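Local coordinates for putative membrane protein (Corynebacterium diphtheriae NCTC 13129, PDB 3C8I), which is of unknown function, a DUF3239-family protein predicted to be membrane-bound, represented here by its folded C-terminal portion, at residues N126-D129 against Q130-T134. Sequence-based numbering, arbitrary orientation.
Sequences NKLD and QVRET
Asp-129 and Arg-132 pair along the short helix 128-132, an i to i+3 salt bridge on a single turn or so of helix that packs against the antiparallel sheet. The two side chains run side by side the same way, each with CG anti to its carbonyl carbon, and Arg-132 bends at chi3 (-68°) to carry the guanidinium to Asp-129. NH2 of Arg-132 meets OD1 of Asp-129 at 3.3 Å, long but almost straight (N-H...O 176°); OD1 lies in the guanidinium plane yet receives the bond on its syn side from 32° out of the carboxylate plane. Leu-128 lies over one guanidinium face, its CG 3.7 Å above the plane and offset toward the rim. NH1 of Arg-132 also forms a salt bridge with Glu-23 of strand 16-24, contacts that probably restrict the group's rotation. Backbone bonds Val-131 N to Lys-127 O (3.0 Å) and Arg-132 N to Leu-128 O (2.9 Å) define the helical turn, with Lys-127 at the N-cap position. Leu-128 and Val-131 both reach Thr-51 on strand 47-54, seating the helix on the sheet. At the C-terminal side, Val-131 O accepts from Thr-134 N and, in the carbonyl plane, from Thr-134 OG1 at 2.7 Å.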
ATOM      1  N   ASN B 126      16.789   2.064 -20.273  1.00 38.78           N
ATOM      2  CA  ASN B 126      16.036   2.978 -21.128  1.00 39.36           C
ATOM      3  C   ASN B 126      14.567   2.606 -21.317  1.00 40.16           C
ATOM      4  O   ASN B 126      13.774   3.443 -21.753  1.00 41.02           O
ATOM      5  CB  ASN B 126      16.761   3.222 -22.490  1.00 39.41           C
ATOM      6  CG  ASN B 126      17.046   1.932 -23.286  1.00 39.18           C
ATOM      7  OD1 ASN B 126      16.274   0.975 -23.262  1.00 39.12           O
ATOM      8  ND2 ASN B 126      18.159   1.935 -24.037  1.00 42.40           N
ATOM      9  N   LYS B 127      14.171   1.387 -20.925  1.00 40.46           N
ATOM     10  CA  LYS B 127      12.748   0.989 -20.975  1.00 40.38           C
ATOM     11  C   LYS B 127      11.925   1.463 -19.775  1.00 40.19           C
ATOM     12  O   LYS B 127      10.768   1.068 -19.644  1.00 39.69           O
ATOM     13  CB  LYS B 127      12.589  -0.533 -21.141  1.00 40.71           C
ATOM     14  CG  LYS B 127      13.206  -1.093 -22.412  1.00 41.42           C
ATOM     15  CD  LYS B 127      12.651  -2.472 -22.770  1.00 41.96           C
ATOM     16  CE  LYS B 127      13.263  -3.047 -24.064  1.00 43.94           C
ATOM     17  NZ  LYS B 127      13.708  -2.028 -25.101  1.00 47.33           N
ATOM     18  N   LEU B 128      12.494   2.316 -18.922  1.00 40.10           N
ATOM     19  CA  LEU B 128      11.795   2.843 -17.741  1.00 40.40           C
ATOM     20  C   LEU B 128      10.357   3.276 -18.006  1.00 40.81           C
ATOM     21  O   LEU B 128       9.453   2.986 -17.243  1.00 39.85           O
ATOM     22  CB  LEU B 128      12.582   4.025 -17.133  1.00 40.57           C
ATOM     23  CG  LEU B 128      12.011   4.770 -15.910  1.00 40.54           C
ATOM     24  CD1 LEU B 128      11.862   3.834 -14.720  1.00 39.90           C
ATOM     25  CD2 LEU B 128      12.898   5.985 -15.536  1.00 39.95           C
ATOM     26  N   ASP B 129      10.136   4.012 -19.082  1.00 41.70           N
ATOM     27  CA  ASP B 129       8.790   4.523 -19.318  1.00 42.38           C
ATOM     28  C   ASP B 129       7.846   3.412 -19.744  1.00 41.80           C
ATOM     29  O   ASP B 129       6.731   3.393 -19.287  1.00 41.33           O
ATOM     30  CB  ASP B 129       8.826   5.710 -20.281  1.00 43.51           C
ATOM     31  CG  ASP B 129       9.463   6.938 -19.632  1.00 47.00           C
ATOM     32  OD1 ASP B 129       8.915   7.404 -18.598  1.00 52.09           O
ATOM     33  OD2 ASP B 129      10.519   7.411 -20.118  1.00 52.12           O
ATOM     34  N   GLN B 130       8.304   2.459 -20.559  1.00 41.82           N
ATOM     35  CA  GLN B 130       7.514   1.253 -20.830  1.00 42.34           C
ATOM     36  C   GLN B 130       7.125   0.529 -19.529  1.00 42.08           C
ATOM     37  O   GLN B 130       5.953   0.175 -19.338  1.00 41.23           O
ATOM     38  CB  GLN B 130       8.268   0.290 -21.747  1.00 42.23           C
ATOM     39  CG  GLN B 130       8.440   0.758 -23.191  1.00 43.89           C
ATOM     40  CD  GLN B 130       9.296  -0.222 -23.993  1.00 44.90           C
ATOM     41  OE1 GLN B 130       9.050  -1.441 -23.984  1.00 48.58           O
ATOM     42  NE2 GLN B 130      10.317   0.298 -24.668  1.00 47.79           N
ATOM     43  N   VAL B 131       8.094   0.330 -18.624  1.00 41.77           N
ATOM     44  CA  VAL B 131       7.801  -0.358 -17.343  1.00 42.25           C
ATOM     45  C   VAL B 131       6.781   0.412 -16.540  1.00 42.69           C
ATOM     46  O   VAL B 131       5.824  -0.161 -16.007  1.00 42.45           O
ATOM     47  CB  VAL B 131       9.044  -0.578 -16.442  1.00 41.44           C
ATOM     48  CG1 VAL B 131       8.623  -1.331 -15.161  1.00 40.70           C
ATOM     49  CG2 VAL B 131      10.104  -1.329 -17.185  1.00 39.48           C
ATOM     50  N   ARG B 132       6.960   1.725 -16.462  1.00 43.94           N
ATOM     51  CA  ARG B 132       6.004   2.531 -15.703  1.00 44.90           C
ATOM     52  C   ARG B 132       4.627   2.612 -16.385  1.00 44.82           C
ATOM     53  O   ARG B 132       3.678   3.029 -15.740  1.00 44.68           O
ATOM     54  CB  ARG B 132       6.562   3.932 -15.408  1.00 45.67           C
ATOM     55  CG  ARG B 132       7.765   3.894 -14.453  1.00 47.77           C
ATOM     56  CD  ARG B 132       8.079   5.254 -13.842  1.00 47.51           C
ATOM     57  NE  ARG B 132       8.586   6.217 -14.813  1.00 49.30           N
ATOM     58  CZ  ARG B 132       9.259   7.329 -14.506  1.00 49.44           C
ATOM     59  NH1 ARG B 132       9.519   7.647 -13.246  1.00 49.38           N
ATOM     60  NH2 ARG B 132       9.679   8.135 -15.477  1.00 49.82           N
ATOM     61  N   GLU B 133       4.508   2.206 -17.659  1.00 45.08           N
ATOM     62  CA  GLU B 133       3.179   2.149 -18.330  1.00 44.53           C
ATOM     63  C   GLU B 133       2.381   0.886 -17.972  1.00 43.91           C
ATOM     64  O   GLU B 133       1.202   0.793 -18.303  1.00 43.82           O
ATOM     65  CB  GLU B 133       3.269   2.218 -19.865  1.00 45.87           C
ATOM     66  CG  GLU B 133       3.964   3.440 -20.525  1.00 48.45           C
ATOM     67  CD  GLU B 133       3.396   4.816 -20.137  1.00 51.98           C
ATOM     68  OE1 GLU B 133       2.426   4.876 -19.349  1.00 55.12           O
ATOM     69  OE2 GLU B 133       3.936   5.847 -20.630  1.00 52.05           O
ATOM     70  N   THR B 134       3.020  -0.091 -17.322  1.00 42.37           N
ATOM     71  CA  THR B 134       2.343  -1.331 -16.920  1.00 41.07           C
ATOM     72  C   THR B 134       1.573  -1.066 -15.633  1.00 40.11           C
ATOM     73  O   THR B 134       1.873  -0.102 -14.938  1.00 39.89           O
ATOM     74  CB  THR B 134       3.367  -2.471 -16.699  1.00 40.63           C
ATOM     75  OG1 THR B 134       4.106  -2.234 -15.489  1.00 38.91           O
ATOM     76  CG2 THR B 134       4.319  -2.572 -17.894  1.00 39.65           C
TER
HETATM   77  O   HOH W   1      10.513   3.517 -22.545  1.00 59.84           O